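Local coordinates for protein tartronate semialdehyde reductase (Salmonella typhimurium, PDB 1VPD) that probably catalyses the NAD(P)H-dependent reduction of tartronate semialdehyde to D-glycerate, the last step in the conversion of galactarate to D-glycerate, at residues 62-67 against 92-97; 67-72 against 97-102; 74-79 against 106-111; 122-127 against 138-143. All coordinates share one frame; numbering follows the deposited sequence. Where two conformers were deposited one is given.

Contact 1 of 4, residues 62-67 against 92-97; sequences CDVIIT and GTVLID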
loop_
_atom_site.group_PDB
_atom_site.type_symbol
_atom_site.label_atom_id
_atom_site.label_comp_id
_atom_site.label_asym_id
_atom_site.label_seq_id
_atom_site.Cartn_x
_atom_site.Cartn_y
_atom_site.Cartn_z
ATOM N N CYS A 62 -17.293 13.741 -10.235
ATOM C CA CYS A 62 -16.754 13.805 -8.871
ATOM C C CYS A 62 -15.744 14.928 -8.743
ATOM O O CYS A 62 -14.887 15.067 -9.604
ATOM C CB CYS A 62 -16.066 12.474 -8.506
ATOM S SG CYS A 62 -17.148 11.030 -8.574
ATOM N N ASP A 63 -15.825 15.708 -7.673
ATOM C CA ASP A 63 -14.887 16.819 -7.452
ATOM C C ASP A 63 -13.583 16.332 -6.838
ATOM O O ASP A 63 -12.609 17.078 -6.789
ATOM C CB ASP A 63 -15.461 17.840 -6.468
ATOM C CG ASP A 63 -16.650 18.607 -7.017
ATOM O OD1 ASP A 63 -16.699 18.896 -8.234
ATOM O OD2 ASP A 63 -17.569 18.975 -6.262
ATOM N N VAL A 64 -13.620 15.120 -6.297
ATOM C CA VAL A 64 -12.429 14.475 -5.722
ATOM C C VAL A 64 -12.456 13.000 -6.100
ATOM O O VAL A 64 -13.518 12.359 -6.103
ATOM C CB VAL A 64 -12.331 14.680 -4.187
ATOM C CG1 VAL A 64 -13.522 14.058 -3.466
ATOM C CG2 VAL A 64 -10.998 14.120 -3.633
ATOM N N ILE A 65 -11.289 12.460 -6.435
ATOM C CA ILE A 65 -11.167 11.081 -6.884
ATOM C C ILE A 65 -10.000 10.477 -6.125
ATOM O O ILE A 65 -8.928 11.075 -6.081
ATOM C CB ILE A 65 -10.868 11.005 -8.393
ATOM C CG1 ILE A 65 -11.998 11.647 -9.201
ATOM C CG2 ILE A 65 -10.711 9.557 -8.843
ATOM C CD1 ILE A 65 -11.526 12.653 -10.177
ATOM N N ILE A 66 -10.229 9.327 -5.517
ATOM C CA ILE A 66 -9.150 8.505 -4.941
ATOM C C ILE A 66 -8.737 7.410 -5.925
ATOM O O ILE A 66 -9.587 6.743 -6.506
ATOM C CB ILE A 66 -9.633 7.878 -3.609
ATOM C CG1 ILE A 66 -9.829 8.958 -2.553
ATOM C CG2 ILE A 66 -8.682 6.753 -3.116
ATOM C CD1 ILE A 66 -10.724 8.514 -1.415
ATOM N N THR A 67 -7.425 7.202 -6.096
ATOM C CA THR A 67 -6.921 6.030 -6.825
ATOM C C THR A 67 -6.165 5.149 -5.845
ATOM O O THR A 67 -5.491 5.656 -4.962
ATOM C CB THR A 67 -6.008 6.400 -7.995
ATOM O OG1 THR A 67 -5.061 7.418 -7.607
ATOM C CG2 THR A 67 -6.816 7.020 -9.143
ATOM N N GLY A 92 -9.940 22.558 -10.661
ATOM C CA GLY A 92 -10.296 22.495 -9.267
ATOM C C GLY A 92 -10.558 21.086 -8.738
ATOM O O GLY A 92 -10.636 20.884 -7.530
ATOM N N THR A 93 -10.720 20.126 -9.640
ATOM C CA THR A 93 -10.856 18.720 -9.281
ATOM C C THR A 93 -9.571 18.311 -8.553
ATOM O O THR A 93 -8.509 18.819 -8.880
ATOM C CB THR A 93 -11.008 17.871 -10.556
ATOM O OG1 THR A 93 -12.197 18.235 -11.276
ATOM C CG2 THR A 93 -11.224 16.399 -10.222
ATOM N N VAL A 94 -9.694 17.406 -7.588
ATOM C CA VAL A 94 -8.552 16.922 -6.811
ATOM C C VAL A 94 -8.399 15.419 -6.998
ATOM O O VAL A 94 -9.377 14.681 -6.869
ATOM C CB VAL A 94 -8.746 17.212 -5.319
ATOM C CG1 VAL A 94 -7.573 16.658 -4.483
ATOM C CG2 VAL A 94 -8.948 18.742 -5.074
ATOM N N LEU A 95 -7.169 14.973 -7.278
ATOM C CA LEU A 95 -6.813 13.555 -7.234
ATOM C C LEU A 95 -6.070 13.292 -5.933
ATOM O O LEU A 95 -5.073 13.967 -5.651
ATOM C CB LEU A 95 -5.918 13.164 -8.401
ATOM C CG LEU A 95 -5.250 11.774 -8.335
ATOM C CD1 LEU A 95 -6.277 10.665 -8.353
ATOM C CD2 LEU A 95 -4.284 11.616 -9.499
ATOM N N ILE A 96 -6.563 12.335 -5.163
ATOM C CA ILE A 96 -5.859 11.799 -4.006
ATOM C C ILE A 96 -5.374 10.423 -4.418
ATOM O O ILE A 96 -6.129 9.436 -4.418
ATOM C CB ILE A 96 -6.749 11.742 -2.745
ATOM C CG1 ILE A 96 -7.314 13.122 -2.406
ATOM C CG2 ILE A 96 -5.963 11.232 -1.522
ATOM C CD1 ILE A 96 -8.234 13.101 -1.225
ATOM N N ASP A 97 -4.118 10.341 -4.824
ATOM C CA ASP A 97 -3.567 9.036 -5.185
ATOM C C ASP A 97 -3.030 8.383 -3.927
ATOM O O ASP A 97 -2.100 8.899 -3.302
ATOM C CB ASP A 97 -2.468 9.166 -6.245
ATOM C CG ASP A 97 -1.913 7.824 -6.678
ATOM O OD1 ASP A 97 -2.640 6.784 -6.560
ATOM O OD2 ASP A 97 -0.753 7.737 -7.146
HETATM O O HOH W 1 -14.732 17.119 -11.596
HETATM O O HOH W 2 -12.577 19.757 -5.874
HETATM O O HOH W 3 -14.414 19.401 -9.779
#
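Strands 64-67 and 94-97 run side by side in the same direction, their axes 4.7 Å apart, each residue level with the one thirty positions later. At the exposed end the carbonyls of G92 and D63 share one bridging water. T93 sends its branches to different partners: CG2, anti to the backbone N, meets I65 CD1 at 3.8 Å, while OG1 bonds to K90 O and accepts from two waters that lead to C62 O and D63 OD1. With V94 the backbone ladder starts. V94 N donates to D63 O (3.0 Å) from above the carbonyl plane, and V94 O receives I65 N nearly along its C=O axis. L95, its CG anti to the backbone N (chi1 169°), reaches forward across the pair with CD1, to 3.5 Å from T67 OG1. I96 N makes the straightest rung, 2.8 Å to I65 O with 168° at the hydrogen, and I96 O takes T67 N. On the face covered by Y151 of helix 145-156, I96 CD1 crosses V64 CG2 obliquely at 3.8 Å. D97 holds CG anti to its backbone N, so that OD1 accepts T67 OG1 at 2.7 Å from above the carboxylate plane; S99 OG also donates to it. Strand 7-11 flanks 64-67 on its other edge, giving the parallel core sheet of a Rossmann-type NAD-binding domain.

Contact 2 of 4, residues 67-72 against 97-102; sequences TMLPNS and DMSSIA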
loop_
_atom_site.group_PDB
_atom_site.type_symbol
_atom_site.label_atom_id
_atom_site.label_comp_id
_atom_site.label_asym_id
_atom_site.label_seq_id
_atom_site.Cartn_x
_atom_site.Cartn_y
_atom_site.Cartn_z
ATOM N N THR A 67 -7.425 7.202 -6.096
ATOM C CA THR A 67 -6.921 6.030 -6.825
ATOM C C THR A 67 -6.165 5.149 -5.845
ATOM O O THR A 67 -5.491 5.656 -4.962
ATOM C CB THR A 67 -6.008 6.400 -7.995
ATOM O OG1 THR A 67 -5.061 7.418 -7.607
ATOM C CG2 THR A 67 -6.816 7.020 -9.143
HETATM N N MSE A 68 -6.317 3.839 -5.990
HETATM C CA MSE A 68 -5.571 2.860 -5.200
HETATM C C MSE A 68 -5.144 1.774 -6.177
HETATM O O MSE A 68 -5.866 0.803 -6.408
HETATM C CB MSE A 68 -6.412 2.319 -4.038
HETATM C CG MSE A 68 -5.763 1.222 -3.157
HETATM SE SE MSE A 68 -3.986 1.638 -2.703
HETATM C CE MSE A 68 -4.171 2.125 -0.911
ATOM N N LEU A 69 -3.956 1.962 -6.753
ATOM C CA LEU A 69 -3.461 1.153 -7.854
ATOM C C LEU A 69 -2.037 0.639 -7.546
ATOM O O LEU A 69 -1.396 1.133 -6.617
ATOM C CB LEU A 69 -3.486 1.979 -9.132
ATOM C CG LEU A 69 -4.888 2.468 -9.537
ATOM C CD1 LEU A 69 -4.812 3.571 -10.592
ATOM C CD2 LEU A 69 -5.712 1.283 -10.028
ATOM N N PRO A 70 -1.578 -0.368 -8.287
ATOM C CA PRO A 70 -0.332 -1.054 -7.919
ATOM C C PRO A 70 0.976 -0.291 -8.097
ATOM O O PRO A 70 1.912 -0.570 -7.337
ATOM C CB PRO A 70 -0.314 -2.294 -8.827
ATOM C CG PRO A 70 -1.564 -2.330 -9.573
ATOM C CD PRO A 70 -2.245 -1.026 -9.423
ATOM N N ASN A 71 1.082 0.586 -9.096
ATOM C CA ASN A 71 2.367 1.171 -9.470
ATOM C C ASN A 71 2.185 2.382 -10.380
ATOM O O ASN A 71 1.052 2.690 -10.806
ATOM C CB ASN A 71 3.271 0.112 -10.135
ATOM C CG ASN A 71 2.614 -0.536 -11.318
ATOM O OD1 ASN A 71 1.892 0.128 -12.065
ATOM N ND2 ASN A 71 2.794 -1.851 -11.471
ATOM N N SER A 72 3.278 3.069 -10.676
ATOM C CA SER A 72 3.188 4.285 -11.472
ATOM C C SER A 72 2.575 4.087 -12.865
ATOM O O SER A 72 1.750 4.901 -13.260
ATOM C CB SER A 72 4.563 4.953 -11.583
ATOM O OG SER A 72 4.581 5.916 -12.617
ATOM N N ASP A 97 -4.118 10.341 -4.824
ATOM C CA ASP A 97 -3.567 9.036 -5.185
ATOM C C ASP A 97 -3.030 8.383 -3.927
ATOM O O ASP A 97 -2.100 8.899 -3.302
ATOM C CB ASP A 97 -2.468 9.166 -6.245
ATOM C CG ASP A 97 -1.913 7.824 -6.678
ATOM O OD1 ASP A 97 -2.640 6.784 -6.560
ATOM O OD2 ASP A 97 -0.753 7.737 -7.146
HETATM N N MSE A 98 -3.622 7.255 -3.559
HETATM C CA MSE A 98 -3.247 6.507 -2.370
HETATM C C MSE A 98 -2.393 5.279 -2.703
HETATM O O MSE A 98 -2.074 4.475 -1.821
HETATM C CB MSE A 98 -4.505 6.130 -1.586
HETATM C CG MSE A 98 -5.313 7.398 -1.187
HETATM SE SE MSE A 98 -6.818 7.136 -0.010
HETATM C CE MSE A 98 -5.884 7.208 1.693
ATOM N N SER A 99 -1.989 5.178 -3.963
ATOM C CA SER A 99 -1.069 4.143 -4.438
ATOM C C SER A 99 0.329 4.378 -3.887
ATOM O O SER A 99 0.741 5.513 -3.624
ATOM C CB SER A 99 -0.988 4.176 -5.966
ATOM O OG SER A 99 -2.275 4.232 -6.574
ATOM N N SER A 100 1.085 3.300 -3.760
ATOM C CA SER A 100 2.503 3.390 -3.475
ATOM C C SER A 100 3.263 3.445 -4.790
ATOM O O SER A 100 3.322 2.437 -5.519
ATOM C CB SER A 100 2.949 2.171 -2.681
ATOM O OG SER A 100 2.253 2.077 -1.462
ATOM N N ILE A 101 3.809 4.611 -5.130
ATOM C CA ILE A 101 4.548 4.770 -6.392
ATOM C C ILE A 101 5.812 5.583 -6.172
ATOM O O ILE A 101 5.950 6.238 -5.145
ATOM C CB ILE A 101 3.681 5.404 -7.531
ATOM C CG1 ILE A 101 3.387 6.897 -7.302
ATOM C CG2 ILE A 101 2.407 4.628 -7.716
ATOM C CD1 ILE A 101 2.657 7.562 -8.483
ATOM N N ALA A 102 6.718 5.556 -7.144
ATOM C CA ALA A 102 7.971 6.314 -7.049
ATOM C C ALA A 102 7.672 7.788 -6.813
ATOM O O ALA A 102 6.844 8.352 -7.536
ATOM C CB ALA A 102 8.790 6.148 -8.320
HETATM O O HOH W 4 0.102 0.545 -4.287
#
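T67, last residue of its strand, still pairs through its backbone: its carbonyl O accepts M98 N at 2.8 Å, nearly along the C=O axis. T67 OG1 is one of three donors on D97 OD1. The other two come from S99, whose OG bonds to D97 OD1 at 2.6 Å on the syn lone pair, while S99 N approaches D97 OD1 at 3.1 Å from high above the carboxylate plane, closing an Asx turn. Three such donors would probably favour its charged form. M68, a selenomethionine, has CG anti to the backbone N (chi1 177°), then bends twice, and its CE lies 3.3 Å from M98 O. L69 passes its N-H to S99 OG at 2.8 Å (155° at the hydrogen), so this hydroxyl accepts from one loop and donates within the other. A water joins L69 O to S100 N. The carbonyls of P70 and S100 both face K243 NZ, weakly bonded to the first and hydrogen-bonded to the second; K243 and S100 are predicted to bind NAD(+). N71 N-caps helix 72-80, its side chain capping a backbone N-H of the first turn; OD1 also bonds to H74 ND1. Into this helix start leans I101: with CG1 in the crowded position (chi1 71°), its CG2 lies 3.5 Å from S72 N. These loops at the carboxyl ends of the two strands lie between V125 of strand 119-126, touched by M68 and M98, V75 and V78 of helix 72-80, I109 of helix 103-114, and helix 238-255, which meets P70 and S100.

Contact 3 of 4, residues 74-79 against 106-111; sequences HVKEVA and SREISD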
loop_
_atom_site.group_PDB
_atom_site.type_symbol
_atom_site.label_atom_id
_atom_site.label_comp_id
_atom_site.label_asym_id
_atom_site.label_seq_id
_atom_site.Cartn_x
_atom_site.Cartn_y
_atom_site.Cartn_z
ATOM N N HIS A 74 0.278 2.137 -13.865
ATOM C CA HIS A 74 -1.174 2.032 -13.716
ATOM C C HIS A 74 -1.784 3.397 -13.374
ATOM O O HIS A 74 -2.811 3.770 -13.944
ATOM C CB HIS A 74 -1.574 1.048 -12.622
ATOM C CG HIS A 74 -1.533 -0.390 -13.031
ATOM N ND1 HIS A 74 -0.365 -1.123 -13.069
ATOM C CD2 HIS A 74 -2.526 -1.247 -13.376
ATOM C CE1 HIS A 74 -0.638 -2.368 -13.431
ATOM N NE2 HIS A 74 -1.938 -2.471 -13.624
ATOM N N VAL A 75 -1.177 4.136 -12.444
ATOM C CA VAL A 75 -1.706 5.450 -12.076
ATOM C C VAL A 75 -1.639 6.398 -13.280
ATOM O O VAL A 75 -2.573 7.147 -13.537
ATOM C CB VAL A 75 -0.956 6.081 -10.869
ATOM C CG1 VAL A 75 -1.514 7.480 -10.520
ATOM C CG2 VAL A 75 -1.070 5.185 -9.664
ATOM N N LYS A 76 -0.531 6.377 -14.001
ATOM C CA LYS A 76 -0.375 7.231 -15.184
ATOM C C LYS A 76 -1.446 6.939 -16.228
ATOM O O LYS A 76 -2.015 7.870 -16.820
ATOM C CB LYS A 76 1.017 7.076 -15.783
ATOM C CG LYS A 76 2.101 7.782 -15.001
ATOM C CD LYS A 76 3.444 7.726 -15.703
ATOM C CE LYS A 76 4.505 8.471 -14.877
ATOM N NZ LYS A 76 5.868 8.265 -15.449
ATOM N N GLU A 77 -1.749 5.668 -16.455
ATOM C CA GLU A 77 -2.795 5.301 -17.430
ATOM C C GLU A 77 -4.179 5.808 -16.976
ATOM O O GLU A 77 -4.917 6.402 -17.761
ATOM C CB GLU A 77 -2.832 3.795 -17.700
ATOM C CG GLU A 77 -3.809 3.379 -18.804
ATOM C CD GLU A 77 -3.526 4.020 -20.159
ATOM O OE1 GLU A 77 -2.379 4.407 -20.442
ATOM O OE2 GLU A 77 -4.465 4.136 -20.965
ATOM N N VAL A 78 -4.518 5.604 -15.710
ATOM C CA VAL A 78 -5.803 6.027 -15.181
ATOM C C VAL A 78 -5.927 7.565 -15.117
ATOM O O VAL A 78 -6.990 8.132 -15.424
ATOM C CB VAL A 78 -6.067 5.388 -13.795
ATOM C CG1 VAL A 78 -7.176 6.108 -13.042
ATOM C CG2 VAL A 78 -6.405 3.905 -13.950
ATOM N N ALA A 79 -4.853 8.231 -14.722
ATOM C CA ALA A 79 -4.891 9.671 -14.502
ATOM C C ALA A 79 -4.741 10.456 -15.795
ATOM O O ALA A 79 -5.399 11.491 -15.964
ATOM C CB ALA A 79 -3.817 10.097 -13.488
ATOM N N SER A 106 4.946 10.532 -8.760
ATOM C CA SER A 106 3.942 11.406 -8.156
ATOM C C SER A 106 4.124 12.835 -8.649
ATOM O O SER A 106 3.152 13.511 -9.028
ATOM C CB SER A 106 4.012 11.387 -6.623
ATOM O OG SER A 106 3.726 10.106 -6.120
ATOM N N ARG A 107 5.363 13.303 -8.645
ATOM C CA ARG A 107 5.657 14.688 -9.064
ATOM C C ARG A 107 5.362 14.918 -10.548
ATOM O O ARG A 107 4.780 15.953 -10.919
ATOM C CB ARG A 107 7.125 15.050 -8.768
ATOM C CG ARG A 107 7.460 15.174 -7.288
ATOM C CD ARG A 107 8.866 15.776 -6.985
ATOM N NE ARG A 107 9.949 15.001 -7.599
ATOM C CZ ARG A 107 10.723 14.095 -6.996
ATOM N NH1 ARG A 107 10.582 13.809 -5.699
ATOM N NH2 ARG A 107 11.666 13.470 -7.707
ATOM N N GLU A 108 5.699 13.940 -11.382
ATOM C CA GLU A 108 5.413 13.998 -12.816
ATOM C C GLU A 108 3.916 14.050 -13.116
ATOM O O GLU A 108 3.456 14.858 -13.942
ATOM C CB GLU A 108 5.998 12.784 -13.534
ATOM C CG GLU A 108 7.498 12.842 -13.686
ATOM C CD GLU A 108 8.090 11.567 -14.278
ATOM O OE1 GLU A 108 7.523 10.443 -14.129
ATOM O OE2 GLU A 108 9.153 11.701 -14.889
ATOM N N ILE A 109 3.163 13.177 -12.461
ATOM C CA ILE A 109 1.722 13.103 -12.654
ATOM C C ILE A 109 1.091 14.400 -12.118
ATOM O O ILE A 109 0.191 14.973 -12.749
ATOM C CB ILE A 109 1.141 11.872 -11.925
ATOM C CG1 ILE A 109 1.676 10.582 -12.576
ATOM C CG2 ILE A 109 -0.385 11.909 -11.983
ATOM C CD1 ILE A 109 1.534 9.361 -11.703
ATOM N N SER A 110 1.561 14.865 -10.967
ATOM C CA SER A 110 1.069 16.133 -10.408
ATOM C C SER A 110 1.273 17.304 -11.383
ATOM O O SER A 110 0.374 18.146 -11.571
ATOM C CB SER A 110 1.760 16.425 -9.081
ATOM O OG SER A 110 1.328 17.670 -8.537
ATOM N N ASP A 111 2.444 17.372 -11.997
ATOM C CA ASP A 111 2.745 18.468 -12.933
ATOM C C ASP A 111 1.847 18.397 -14.156
ATOM O O ASP A 111 1.365 19.432 -14.638
ATOM C CB ASP A 111 4.204 18.434 -13.385
ATOM C CG ASP A 111 5.159 18.916 -12.318
ATOM O OD1 ASP A 111 4.729 19.539 -11.328
ATOM O OD2 ASP A 111 6.385 18.695 -12.401
#
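K76 and E108 both set CG anti to the carbonyl carbon, with chi1 of -76° and -74°, and both chains continue extended, so each reaches out obliquely across the gap between the helices. K76 NZ thereby meets E108 OE1 at 3.0 Å in a hydrogen-bonded salt bridge, approaching from above the carboxylate plane. E108 is exposed, and the ion pair closes the outer side of the contact. Beneath it I109 does most of the packing. Its CG1 is likewise anti to the carbonyl carbon, and the extended chain pushes CD1 forward between two neighbours of the facing helix. I109 CD1 is 3.7 Å from K76 CG, so the aliphatic part of the lysine serves the apolar contact while its tip serves the charged one. I109 CD1 also reaches V75 CG1 at 3.8 Å, the two side chains crossing at about a right angle. The helices run nearly parallel, 8° between their directions and 10.8 Å between their axes, as expected for successive helices on one side of a Rossmann sheet: helix 72-80 follows strand 64-67, and helix 103-114 follows the neighbouring strand 94-97. At that spacing the backbones stay apart and side chains alone bridge the groove. I109's other branch, CG2, meets A79 CB more loosely at 4.2 Å. Toward the sheet I109 rests on M120 of strand 119-126, and V75 on S99 in the loop after strand 94-97.

Contact 4 of 4, residues 122-127 against 138-143; sequences DAPVSG and SVMVGG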
loop_
_atom_site.group_PDB
_atom_site.type_symbol
_atom_site.label_atom_id
_atom_site.label_comp_id
_atom_site.label_asym_id
_atom_site.label_seq_id
_atom_site.Cartn_x
_atom_site.Cartn_y
_atom_site.Cartn_z
ATOM N N ASP A 122 -0.404 13.005 -2.821
ATOM C CA ASP A 122 0.079 11.632 -2.736
ATOM C C ASP A 122 -0.086 11.156 -1.301
ATOM O O ASP A 122 0.589 11.645 -0.399
ATOM C CB ASP A 122 1.508 11.436 -3.281
ATOM C CG ASP A 122 2.587 12.194 -2.522
ATOM O OD1 ASP A 122 2.448 13.422 -2.287
ATOM O OD2 ASP A 122 3.674 11.644 -2.186
ATOM N N ALA A 123 -1.033 10.239 -1.099
ATOM C CA ALA A 123 -1.453 9.793 0.229
ATOM C C ALA A 123 -1.440 8.261 0.370
ATOM O O ALA A 123 -2.482 7.645 0.633
ATOM C CB ALA A 123 -2.844 10.330 0.532
ATOM N N PRO A 124 -0.269 7.643 0.203
ATOM C CA PRO A 124 -0.140 6.205 0.418
ATOM C C PRO A 124 -0.384 5.828 1.875
ATOM O O PRO A 124 -0.435 6.675 2.785
ATOM C CB PRO A 124 1.308 5.902 -0.012
ATOM C CG PRO A 124 2.030 7.191 0.156
ATOM C CD PRO A 124 1.016 8.257 -0.176
ATOM N N VAL A 125 -0.568 4.539 2.092
ATOM C CA VAL A 125 -1.044 4.039 3.364
ATOM C C VAL A 125 -0.191 2.922 3.892
ATOM O O VAL A 125 0.553 2.273 3.139
ATOM C CB VAL A 125 -2.532 3.556 3.268
ATOM C CG1 VAL A 125 -3.399 4.584 2.568
ATOM C CG2 VAL A 125 -2.660 2.216 2.545
ATOM N N SER A 126 -0.354 2.652 5.182
ATOM C CA SER A 126 0.225 1.446 5.781
ATOM C C SER A 126 -0.671 0.845 6.850
ATOM O O SER A 126 -1.297 1.558 7.649
ATOM C CB SER A 126 1.587 1.746 6.380
ATOM O OG SER A 126 2.142 0.551 6.871
ATOM N N GLY A 127 -0.677 -0.482 6.888
ATOM C CA GLY A 127 -1.330 -1.226 7.947
ATOM C C GLY A 127 -1.728 -2.627 7.567
ATOM O O GLY A 127 -2.084 -3.442 8.432
ATOM N N SER A 138 -2.601 3.923 8.751
ATOM C CA SER A 138 -1.910 5.197 8.763
ATOM C C SER A 138 -1.791 5.688 7.315
ATOM O O SER A 138 -1.458 4.913 6.402
ATOM C CB SER A 138 -0.524 5.078 9.389
ATOM O OG SER A 138 -0.599 5.033 10.800
ATOM N N VAL A 139 -2.046 6.970 7.121
ATOM C CA VAL A 139 -1.968 7.635 5.836
ATOM C C VAL A 139 -0.907 8.715 5.949
ATOM O O VAL A 139 -0.853 9.463 6.932
ATOM C CB VAL A 139 -3.358 8.248 5.461
ATOM C CG1 VAL A 139 -3.323 8.874 4.099
ATOM C CG2 VAL A 139 -4.427 7.183 5.523
HETATM N N MSE A 140 -0.053 8.794 4.936
HETATM C CA MSE A 140 1.084 9.705 4.919
HETATM C C MSE A 140 1.019 10.490 3.619
HETATM O O MSE A 140 1.014 9.907 2.555
HETATM C CB MSE A 140 2.397 8.914 5.069
HETATM C CG MSE A 140 2.620 7.837 4.003
HETATM SE SE MSE A 140 3.471 6.207 4.713
HETATM C CE MSE A 140 2.076 5.626 5.912
ATOM N N VAL A 141 0.977 11.823 3.708
ATOM C CA VAL A 141 0.509 12.648 2.596
ATOM C C VAL A 141 1.483 13.741 2.199
ATOM O O VAL A 141 2.018 14.444 3.059
ATOM C CB VAL A 141 -0.840 13.331 2.974
ATOM C CG1 VAL A 141 -1.438 14.000 1.753
ATOM C CG2 VAL A 141 -1.796 12.317 3.604
ATOM N N GLY A 142 1.702 13.902 0.898
ATOM C CA GLY A 142 2.365 15.072 0.376
ATOM C C GLY A 142 1.412 15.907 -0.464
ATOM O O GLY A 142 0.423 15.397 -1.009
ATOM N N GLY A 143 1.733 17.191 -0.567
ATOM C CA GLY A 143 0.984 18.138 -1.388
ATOM C C GLY A 143 0.726 19.427 -0.632
ATOM O O GLY A 143 1.307 19.680 0.400
#
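Antiparallel pairing of strands 119-126 and 137-142 is where the Rossmann-type sheet changes direction: 137-142 and its parallel neighbour 161-166 run against the other strands; the pairing is interrupted at A123-P124. The buried end is close-fitting. D122 and G142 exchange two backbone bonds, and D122, with CG in the crowded position (chi1 63°), brings OD1 to 3.1 Å from the bare CA of G142. The carboxylate is held from outside the pair, G169 N donating to OD1 and N172 N to OD2. A123 CB sits between V141 CG2 at 3.8 Å and V139 CG1 at 3.9 Å, with M155 of helix 145-156 against it. P124 has no N-H to pair; instead its CD lies 3.2 Å from M140 O, while P124 O takes M140 N in a nearly straight bond (169° at the hydrogen). The partly exposed end is looser. S126 and S138 are joined by two backbone bonds, S126 N to S138 O at 2.8 Å and S138 N to S126 O at 2.9 Å, yet their side chains do not meet. There the bent selenomethionine M140 sets CE 3.9 Å from S126 CB, and S126 OG bonds both to N178 OD1 and to O41 of a bound L-tartrate.

How the contacts relate
Contact 2 continues contact 1: they share T67 and D97, their centres are 13 Å apart, and I66 CG2 meets M98 SE at 3.6 Å. Contact 3 lies over one face of that sheet, V75 CG1 being 3.5 Å from D97 OD2 and V75 CG2 3.5 Å from S99 OG. Contact 4 adds the next strand pair, A123 N lying 2.8 Å from D97 O in a probable hydrogen bond. Contacts 2 and 4 approach K175, the predicted active-site residue: the side chains of S100 and P124 lie about 3 Å and 4 Å from its side chain. Tartrate, probably from the crystallisation liquor, lies beside S126 and may mark the substrate pocket.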